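Local coordinates for phosphoribosylformylglycinamidine synthase 2 (Thermus thermophilus, PDB 3VIU), which belongs to the PurM-like (AIR synthase related) family and binds ADP and magnesium ion in a chain that carries two related pairs of domains, at residues R396-S401 and L580-G585; L627-E632 and R660-V665; A200-G205 and P235-L240. One frame throughout, in Å; residues are numbered along the deposited sequence.

Contact 1: residues R396-S401 and L580-G585; sequences RRLLAS and LYLLTG
L582 and R397 carry most of this contact, and their meeting is between methyl groups and the length of an arginine. CD2 of L582 lies 3.7 Å from CB of R397, and CD1 of the same leucine is 4.0 Å from that CB, so both branches of the leucine lie against CB of the arginine. L398 adds a smaller apolar touch: its CG sits 4.2 Å from CD2 of L582. The backbones are closest at this point, with the CA atoms of L398 and L582 7.4 Å apart.

Beyond its aliphatic part, R397 turns its guanidinium over the other helix. The chain is bent at chi3 (67°), which folds the flat group back across L582, and one guanidinium face receives the leucine branch, with CD2 offset toward the rim. NH1 reaches to 4.0 Å from CD2 of L583, whose side chain crosses the arginine at about a right angle. NH2 lies 3.6 Å from O of L582, which is too long to count as a hydrogen bond. A weak, long ion pair links NE of R397 to E393 on its own helix, 391-399.

In the fold, the contact packs helix 391-399 against helix 578-584, which lies within the range of the second C-terminal AIR synthase related domain. L398, the buried member of the group, also rests on L404 and F654 in neighbouring loops.

Two helices distant in sequence are thus joined by apolar packing and by a guanidinium face lying over a leucine, with no hydrogen bond between the segments to fix the direction of the guanidinium.

Contact 2: residues L627-E632 and R660-V665; sequences LLALAE and RVLFTV
L662 meets A629 and L630 through a single methyl group, CD1, and the interaction is apolar throughout. The tighter of the two touches is with L630, whose CD1 comes within 3.5 Å of CD1 of L662; the two leucine side chains cross at about a right angle there. On the same methyl, CB of A629 rests at 4.0 Å. L662 points from strand 661-665 toward the helix, and with chi1 at -67° its CG stands opposite the carbonyl carbon, an orientation that carries CD1 out to both helix residues.

The strand's backbone bonds lie in the sheet. The backbone of L662 is bonded to H619 on strand 618-620, while V661 and F663 pair with I567 and L565 of strand 563-567, so the strand holding the leucine is fixed from both flanks. Separately, a weak hydrogen bond between H619 ND1 and O of A629 links strand 618-620 to the helix.

Helix 625-634 is thus packed against one face of the mixed sheet of the second C-terminal AIR synthase related domain, and the side chain of A629 lies about 8 Å from the bound magnesium ion. All three touching residues are buried, and with no directed bond between the segments, hydrophobic packing alone makes the contact between them.

Contact 3: residues A200-G205 and P235-L240; sequences AGAKTG and PFLGKL
A202 and L237 meet at one methyl group of the leucine. CD2 of L237 sits 3.7 Å from CB of A202 and equally 3.7 Å from the backbone N of A202, so the methyl rests against the alanine where its side chain and main chain join. G201 adds a more distant touch, its backbone atom C lying 4.3 Å from CD2 of L237. The CA atoms of G201 and L237, 7.4 Å apart, mark the closest backbone approach. Of the leucine, CD2 is the branch that does the touching. L237 points toward the strand end, with CG anti to the backbone N (chi1 169°), which brings CD2 up to A202. No hydrogen bond spans the segments.

In the fold, this is the end of strand 196-201, in the mixed sheet of the first C-terminal AIR synthase related domain, meeting the first turn of helix 235-250. The strand stops at G201, whose backbone angles (113°, -155°) would press a CB against the carbonyl oxygen of A200; glycine is therefore expected there. From A202 onward the chain continues as loop.

Each partner is held by bonds of its own. Backbone bonds tie A200 to M308 and A202 to E306, keeping the strand end alongside its neighbour 307-312, while O of A202 is bonded to OH of Y199. On the helix side, K239 N donates to O of P235 within the first turn. Just ahead of that turn, OD2 of D234 accepts from N of L237, whose side chain also touches L329 in a loop.

Contacts 1 and 2 lie on one side of the chain's centre and meet directly: L628, on the helix of contact 2, takes L398 and L399 of contact 1. Contact 3 is remote, about 46 Å from either, centre to centre, and on the opposite side. Contact 2 is buried and wholly apolar. Contact 1, partly buried, joins helix to helix with leucines and an arginine. Contact 3 sits at the surface, and there the leucine methyl also meets main-chain atoms of G201 and A202. Contacts 2 and 3 both set a helix against a strand of a C-terminal AIR synthase related domain, but not the equivalent strand: 661-665 corresponds to 307-312, and 196-201 to 563-567.

Contact 1: residues R396-S401 and L580-G585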
loop_
_atom_site.group_PDB
_atom_site.type_symbol
_atom_site.label_atom_id
_atom_site.label_comp_id
_atom_site.label_asym_id
_atom_site.label_seq_id
_atom_site.Cartn_x
_atom_site.Cartn_y
_atom_site.Cartn_z
ATOM N N ARG A 396 -18.683 20.187 -12.702
ATOM C CA ARG A 396 -17.504 20.630 -13.441
ATOM C C ARG A 396 -16.406 21.049 -12.472
ATOM O O ARG A 396 -15.227 20.794 -12.714
ATOM C CB ARG A 396 -17.838 21.805 -14.378
ATOM C CG ARG A 396 -18.715 21.443 -15.588
ATOM C CD ARG A 396 -18.655 22.524 -16.677
ATOM N NE ARG A 396 -19.322 23.763 -16.285
ATOM C CZ ARG A 396 -20.605 24.027 -16.517
ATOM N NH1 ARG A 396 -21.366 23.142 -17.148
ATOM N NH2 ARG A 396 -21.134 25.171 -16.100
ATOM N N ARG A 397 -16.791 21.681 -11.367
ATOM C CA ARG A 397 -15.804 22.120 -10.385
ATOM C C ARG A 397 -15.171 20.942 -9.644
ATOM O O ARG A 397 -13.989 20.991 -9.287
ATOM C CB ARG A 397 -16.436 23.107 -9.394
ATOM C CG ARG A 397 -16.745 24.469 -10.015
ATOM C CD ARG A 397 -17.656 25.315 -9.132
ATOM N NE ARG A 397 -17.042 25.732 -7.870
ATOM C CZ ARG A 397 -17.717 26.278 -6.856
ATOM N NH1 ARG A 397 -19.031 26.471 -6.949
ATOM N NH2 ARG A 397 -17.080 26.635 -5.745
ATOM N N LEU A 398 -15.954 19.884 -9.422
ATOM C CA LEU A 398 -15.451 18.691 -8.737
ATOM C C LEU A 398 -14.488 17.919 -9.635
ATOM O O LEU A 398 -13.449 17.431 -9.177
ATOM C CB LEU A 398 -16.603 17.771 -8.323
ATOM C CG LEU A 398 -17.354 18.174 -7.055
ATOM C CD1 LEU A 398 -18.561 17.267 -6.868
ATOM C CD2 LEU A 398 -16.419 18.094 -5.848
ATOM N N LEU A 399 -14.844 17.808 -10.911
ATOM C CA LEU A 399 -14.012 17.096 -11.867
ATOM C C LEU A 399 -12.675 17.811 -11.983
ATOM O O LEU A 399 -11.645 17.173 -12.153
ATOM C CB LEU A 399 -14.701 17.031 -13.238
ATOM C CG LEU A 399 -15.846 16.022 -13.397
ATOM C CD1 LEU A 399 -16.599 16.302 -14.671
ATOM C CD2 LEU A 399 -15.296 14.601 -13.419
ATOM N N ALA A 400 -12.696 19.137 -11.859
ATOM C CA ALA A 400 -11.478 19.947 -11.957
ATOM C C ALA A 400 -10.646 19.977 -10.671
ATOM O O ALA A 400 -9.563 20.556 -10.642
ATOM C CB ALA A 400 -11.835 21.363 -12.375
ATOM N N SER A 401 -11.155 19.359 -9.610
ATOM C CA SER A 401 -10.441 19.315 -8.343
ATOM C C SER A 401 -9.259 18.374 -8.453
ATOM O O SER A 401 -9.404 17.237 -8.897
ATOM C CB SER A 401 -11.349 18.818 -7.220
ATOM O OG SER A 401 -10.573 18.376 -6.111
ATOM N N LEU A 580 -18.549 19.275 0.055
ATOM C CA LEU A 580 -18.575 20.176 1.207
ATOM C C LEU A 580 -17.339 21.066 1.158
ATOM O O LEU A 580 -17.427 22.288 1.309
ATOM C CB LEU A 580 -18.582 19.395 2.527
ATOM C CG LEU A 580 -18.392 20.256 3.791
ATOM C CD1 LEU A 580 -19.525 21.271 3.918
ATOM C CD2 LEU A 580 -18.349 19.371 5.016
ATOM N N TYR A 581 -16.187 20.440 0.939
ATOM C CA TYR A 581 -14.924 21.160 0.872
ATOM C C TYR A 581 -14.917 22.188 -0.251
ATOM O O TYR A 581 -14.388 23.281 -0.089
ATOM C CB TYR A 581 -13.763 20.193 0.656
ATOM C CG TYR A 581 -12.442 20.894 0.482
ATOM C CD1 TYR A 581 -11.789 21.474 1.569
ATOM C CD2 TYR A 581 -11.844 20.986 -0.772
ATOM C CE1 TYR A 581 -10.573 22.125 1.413
ATOM C CE2 TYR A 581 -10.626 21.636 -0.940
ATOM C CZ TYR A 581 -9.996 22.203 0.158
ATOM O OH TYR A 581 -8.791 22.848 0.001
ATOM N N LEU A 582 -15.497 21.821 -1.389
ATOM C CA LEU A 582 -15.559 22.710 -2.539
ATOM C C LEU A 582 -16.427 23.932 -2.271
ATOM O O LEU A 582 -16.099 25.032 -2.706
ATOM C CB LEU A 582 -16.110 21.967 -3.759
ATOM C CG LEU A 582 -16.344 22.849 -4.993
ATOM C CD1 LEU A 582 -15.024 23.073 -5.697
ATOM C CD2 LEU A 582 -17.338 22.189 -5.941
ATOM N N LEU A 583 -17.528 23.742 -1.548
ATOM C CA LEU A 583 -18.444 24.840 -1.261
ATOM C C LEU A 583 -18.170 25.670 0.001
ATOM O O LEU A 583 -18.597 26.822 0.088
ATOM C CB LEU A 583 -19.883 24.308 -1.223
ATOM C CG LEU A 583 -20.367 23.663 -2.530
ATOM C CD1 LEU A 583 -21.749 23.059 -2.318
ATOM C CD2 LEU A 583 -20.393 24.701 -3.651
ATOM N N THR A 584 -17.467 25.103 0.976
ATOM C CA THR A 584 -17.183 25.843 2.205
ATOM C C THR A 584 -15.693 26.039 2.413
ATOM O O THR A 584 -15.271 26.836 3.250
ATOM C CB THR A 584 -17.722 25.114 3.443
ATOM O OG1 THR A 584 -16.972 23.908 3.648
ATOM C CG2 THR A 584 -19.197 24.788 3.268
ATOM N N GLY A 585 -14.898 25.311 1.646
ATOM C CA GLY A 585 -13.463 25.411 1.798
ATOM C C GLY A 585 -13.031 24.717 3.075
ATOM O O GLY A 585 -11.871 24.788 3.465
#

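Contact 2: residues L627-E632 and R660-V665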
loop_
_atom_site.group_PDB
_atom_site.type_symbol
_atom_site.label_atom_id
_atom_site.label_comp_id
_atom_site.label_asym_id
_atom_site.label_seq_id
_atom_site.Cartn_x
_atom_site.Cartn_y
_atom_site.Cartn_z
ATOM N N LEU A 627 -23.173 11.631 -9.345
ATOM C CA LEU A 627 -22.885 12.290 -10.614
ATOM C C LEU A 627 -21.425 12.170 -11.044
ATOM O O LEU A 627 -21.138 11.917 -12.217
ATOM C CB LEU A 627 -23.317 13.763 -10.559
ATOM C CG LEU A 627 -24.609 14.118 -11.309
ATOM C CD1 LEU A 627 -25.679 13.079 -11.082
ATOM C CD2 LEU A 627 -25.092 15.480 -10.856
ATOM N N LEU A 628 -20.499 12.344 -10.106
ATOM C CA LEU A 628 -19.097 12.223 -10.472
ATOM C C LEU A 628 -18.816 10.795 -10.950
ATOM O O LEU A 628 -18.160 10.598 -11.971
ATOM C CB LEU A 628 -18.182 12.580 -9.300
ATOM C CG LEU A 628 -16.741 12.692 -9.805
ATOM C CD1 LEU A 628 -16.271 14.123 -9.646
ATOM C CD2 LEU A 628 -15.840 11.724 -9.057
ATOM N N ALA A 629 -19.330 9.802 -10.227
ATOM C CA ALA A 629 -19.125 8.410 -10.619
ATOM C C ALA A 629 -19.618 8.233 -12.048
ATOM O O ALA A 629 -18.941 7.644 -12.889
ATOM C CB ALA A 629 -19.894 7.480 -9.689
ATOM N N LEU A 630 -20.809 8.759 -12.305
ATOM C CA LEU A 630 -21.439 8.692 -13.614
ATOM C C LEU A 630 -20.539 9.295 -14.697
ATOM O O LEU A 630 -20.338 8.689 -15.753
ATOM C CB LEU A 630 -22.772 9.433 -13.559
ATOM C CG LEU A 630 -24.090 8.732 -13.904
ATOM C CD1 LEU A 630 -24.075 7.260 -13.554
ATOM C CD2 LEU A 630 -25.187 9.444 -13.150
ATOM N N ALA A 631 -19.977 10.472 -14.435
ATOM C CA ALA A 631 -19.116 11.118 -15.422
ATOM C C ALA A 631 -17.845 10.315 -15.717
ATOM O O ALA A 631 -17.386 10.261 -16.858
ATOM C CB ALA A 631 -18.753 12.531 -14.963
ATOM N N GLU A 632 -17.279 9.694 -14.688
ATOM C CA GLU A 632 -16.065 8.900 -14.863
ATOM C C GLU A 632 -16.278 7.720 -15.796
ATOM O O GLU A 632 -15.337 7.250 -16.430
ATOM C CB GLU A 632 -15.549 8.396 -13.508
ATOM C CG GLU A 632 -14.989 9.504 -12.619
ATOM C CD GLU A 632 -14.492 9.000 -11.277
ATOM O OE1 GLU A 632 -13.400 9.438 -10.846
ATOM O OE2 GLU A 632 -15.192 8.176 -10.650
ATOM N N ARG A 660 -22.202 1.475 -2.514
ATOM C CA ARG A 660 -23.011 1.811 -3.685
ATOM C C ARG A 660 -22.259 1.494 -4.983
ATOM O O ARG A 660 -21.119 1.924 -5.173
ATOM C CB ARG A 660 -23.405 3.288 -3.644
ATOM C CG ARG A 660 -24.146 3.674 -2.364
ATOM C CD ARG A 660 -24.813 5.037 -2.486
ATOM N NE ARG A 660 -23.842 6.120 -2.606
ATOM C CZ ARG A 660 -24.151 7.360 -2.967
ATOM N NH1 ARG A 660 -25.406 7.676 -3.248
ATOM N NH2 ARG A 660 -23.205 8.284 -3.038
ATOM N N VAL A 661 -22.905 0.737 -5.872
ATOM C CA VAL A 661 -22.298 0.328 -7.140
ATOM C C VAL A 661 -23.193 0.490 -8.370
ATOM O O VAL A 661 -24.374 0.129 -8.359
ATOM C CB VAL A 661 -21.860 -1.164 -7.090
ATOM C CG1 VAL A 661 -21.290 -1.593 -8.436
ATOM C CG2 VAL A 661 -20.830 -1.371 -5.993
ATOM N N LEU A 662 -22.599 1.015 -9.437
ATOM C CA LEU A 662 -23.288 1.209 -10.708
ATOM C C LEU A 662 -22.846 0.115 -11.676
ATOM O O LEU A 662 -21.684 -0.278 -11.676
ATOM C CB LEU A 662 -22.919 2.564 -11.310
ATOM C CG LEU A 662 -23.374 3.840 -10.603
ATOM C CD1 LEU A 662 -22.694 5.067 -11.227
ATOM C CD2 LEU A 662 -24.879 3.943 -10.715
ATOM N N PHE A 663 -23.763 -0.377 -12.497
ATOM C CA PHE A 663 -23.417 -1.393 -13.490
ATOM C C PHE A 663 -24.458 -1.444 -14.597
ATOM O O PHE A 663 -25.581 -0.969 -14.429
ATOM C CB PHE A 663 -23.252 -2.771 -12.841
ATOM C CG PHE A 663 -24.540 -3.434 -12.464
ATOM C CD1 PHE A 663 -25.052 -4.470 -13.234
ATOM C CD2 PHE A 663 -25.240 -3.032 -11.338
ATOM C CE1 PHE A 663 -26.240 -5.097 -12.888
ATOM C CE2 PHE A 663 -26.424 -3.649 -10.985
ATOM C CZ PHE A 663 -26.926 -4.685 -11.763
ATOM N N THR A 664 -24.074 -1.998 -15.742
ATOM C CA THR A 664 -24.989 -2.081 -16.865
ATOM C C THR A 664 -25.220 -3.524 -17.296
ATOM O O THR A 664 -24.346 -4.382 -17.147
ATOM C CB THR A 664 -24.456 -1.294 -18.063
ATOM O OG1 THR A 664 -23.405 -2.032 -18.685
ATOM C CG2 THR A 664 -23.910 0.051 -17.614
ATOM N N VAL A 665 -26.408 -3.785 -17.828
ATOM C CA VAL A 665 -26.775 -5.120 -18.288
ATOM C C VAL A 665 -27.312 -4.989 -19.695
ATOM O O VAL A 665 -27.741 -3.909 -20.105
ATOM C CB VAL A 665 -27.902 -5.745 -17.417
ATOM C CG1 VAL A 665 -27.450 -5.865 -15.988
ATOM C CG2 VAL A 665 -29.152 -4.889 -17.488
#

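Contact 3: residues A200-G205 and P235-L240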
loop_
_atom_site.group_PDB
_atom_site.type_symbol
_atom_site.label_atom_id
_atom_site.label_comp_id
_atom_site.label_asym_id
_atom_site.label_seq_id
_atom_site.Cartn_x
_atom_site.Cartn_y
_atom_site.Cartn_z
ATOM N N ALA A 200 25.306 -10.698 -1.808
ATOM C CA ALA A 200 25.320 -10.368 -3.228
ATOM C C ALA A 200 24.735 -8.984 -3.477
ATOM O O ALA A 200 23.911 -8.509 -2.707
ATOM C CB ALA A 200 24.543 -11.401 -4.006
ATOM N N GLY A 201 25.165 -8.348 -4.559
ATOM C CA GLY A 201 24.674 -7.019 -4.884
ATOM C C GLY A 201 25.740 -5.944 -4.771
ATOM O O GLY A 201 26.924 -6.226 -4.891
ATOM N N ALA A 202 25.318 -4.707 -4.541
ATOM C CA ALA A 202 26.242 -3.588 -4.409
ATOM C C ALA A 202 27.170 -3.778 -3.212
ATOM O O ALA A 202 26.892 -4.576 -2.316
ATOM C CB ALA A 202 25.458 -2.283 -4.250
ATOM N N LYS A 203 28.277 -3.044 -3.202
ATOM C CA LYS A 203 29.213 -3.132 -2.098
ATOM C C LYS A 203 28.763 -2.157 -1.007
ATOM O O LYS A 203 28.152 -1.133 -1.295
ATOM C CB LYS A 203 30.641 -2.833 -2.574
ATOM C CG LYS A 203 30.773 -1.681 -3.548
ATOM C CD LYS A 203 30.255 -2.042 -4.941
ATOM C CE LYS A 203 30.232 -0.822 -5.866
ATOM N NZ LYS A 203 31.573 -0.159 -6.020
ATOM N N THR A 204 29.045 -2.495 0.247
ATOM C CA THR A 204 28.644 -1.661 1.377
ATOM C C THR A 204 29.448 -0.377 1.518
ATOM O O THR A 204 30.677 -0.412 1.633
ATOM C CB THR A 204 28.750 -2.444 2.702
ATOM O OG1 THR A 204 27.867 -3.564 2.658
ATOM C CG2 THR A 204 28.389 -1.566 3.880
ATOM N N GLY A 205 28.737 0.749 1.518
ATOM C CA GLY A 205 29.373 2.045 1.669
ATOM C C GLY A 205 28.826 2.795 2.876
ATOM O O GLY A 205 28.075 2.238 3.678
ATOM N N PRO A 235 18.811 0.884 -10.070
ATOM C CA PRO A 235 17.841 -0.074 -10.622
ATOM C C PRO A 235 18.431 -1.020 -11.659
ATOM O O PRO A 235 17.978 -2.159 -11.820
ATOM C CB PRO A 235 16.773 0.831 -11.215
ATOM C CG PRO A 235 17.584 1.996 -11.700
ATOM C CD PRO A 235 18.512 2.253 -10.528
ATOM N N PHE A 236 19.441 -0.544 -12.368
ATOM C CA PHE A 236 20.091 -1.359 -13.377
ATOM C C PHE A 236 20.713 -2.580 -12.714
ATOM O O PHE A 236 20.598 -3.695 -13.225
ATOM C CB PHE A 236 21.118 -0.506 -14.113
ATOM C CG PHE A 236 20.499 0.665 -14.818
ATOM C CD1 PHE A 236 19.756 0.474 -15.978
ATOM C CD2 PHE A 236 20.578 1.945 -14.273
ATOM C CE1 PHE A 236 19.095 1.539 -16.580
ATOM C CE2 PHE A 236 19.920 3.019 -14.868
ATOM C CZ PHE A 236 19.177 2.817 -16.019
ATOM N N LEU A 237 21.350 -2.362 -11.564
ATOM C CA LEU A 237 21.952 -3.446 -10.798
ATOM C C LEU A 237 20.820 -4.216 -10.127
ATOM O O LEU A 237 20.929 -5.417 -9.865
ATOM C CB LEU A 237 22.897 -2.882 -9.738
ATOM C CG LEU A 237 23.408 -3.867 -8.685
ATOM C CD1 LEU A 237 24.132 -5.022 -9.354
ATOM C CD2 LEU A 237 24.327 -3.133 -7.717
ATOM N N GLY A 238 19.724 -3.510 -9.864
ATOM C CA GLY A 238 18.575 -4.132 -9.234
ATOM C C GLY A 238 18.005 -5.236 -10.099
ATOM O O GLY A 238 17.632 -6.297 -9.597
ATOM N N LYS A 239 17.941 -4.983 -11.404
ATOM C CA LYS A 239 17.428 -5.959 -12.365
ATOM C C LYS A 239 18.272 -7.233 -12.296
ATOM O O LYS A 239 17.744 -8.344 -12.247
ATOM C CB LYS A 239 17.476 -5.371 -13.779
ATOM C CG LYS A 239 17.053 -6.325 -14.894
ATOM C CD LYS A 239 15.569 -6.664 -14.843
ATOM C CE LYS A 239 15.197 -7.672 -15.937
ATOM N NZ LYS A 239 13.769 -8.116 -15.892
ATOM N N LEU A 240 19.590 -7.059 -12.291
ATOM C CA LEU A 240 20.514 -8.189 -12.216
ATOM C C LEU A 240 20.318 -8.952 -10.909
ATOM O O LEU A 240 20.274 -10.185 -10.891
ATOM C CB LEU A 240 21.959 -7.683 -12.320
ATOM C CG LEU A 240 22.633 -7.716 -13.703
ATOM C CD1 LEU A 240 21.612 -7.523 -14.813
ATOM C CD2 LEU A 240 23.734 -6.650 -13.761
#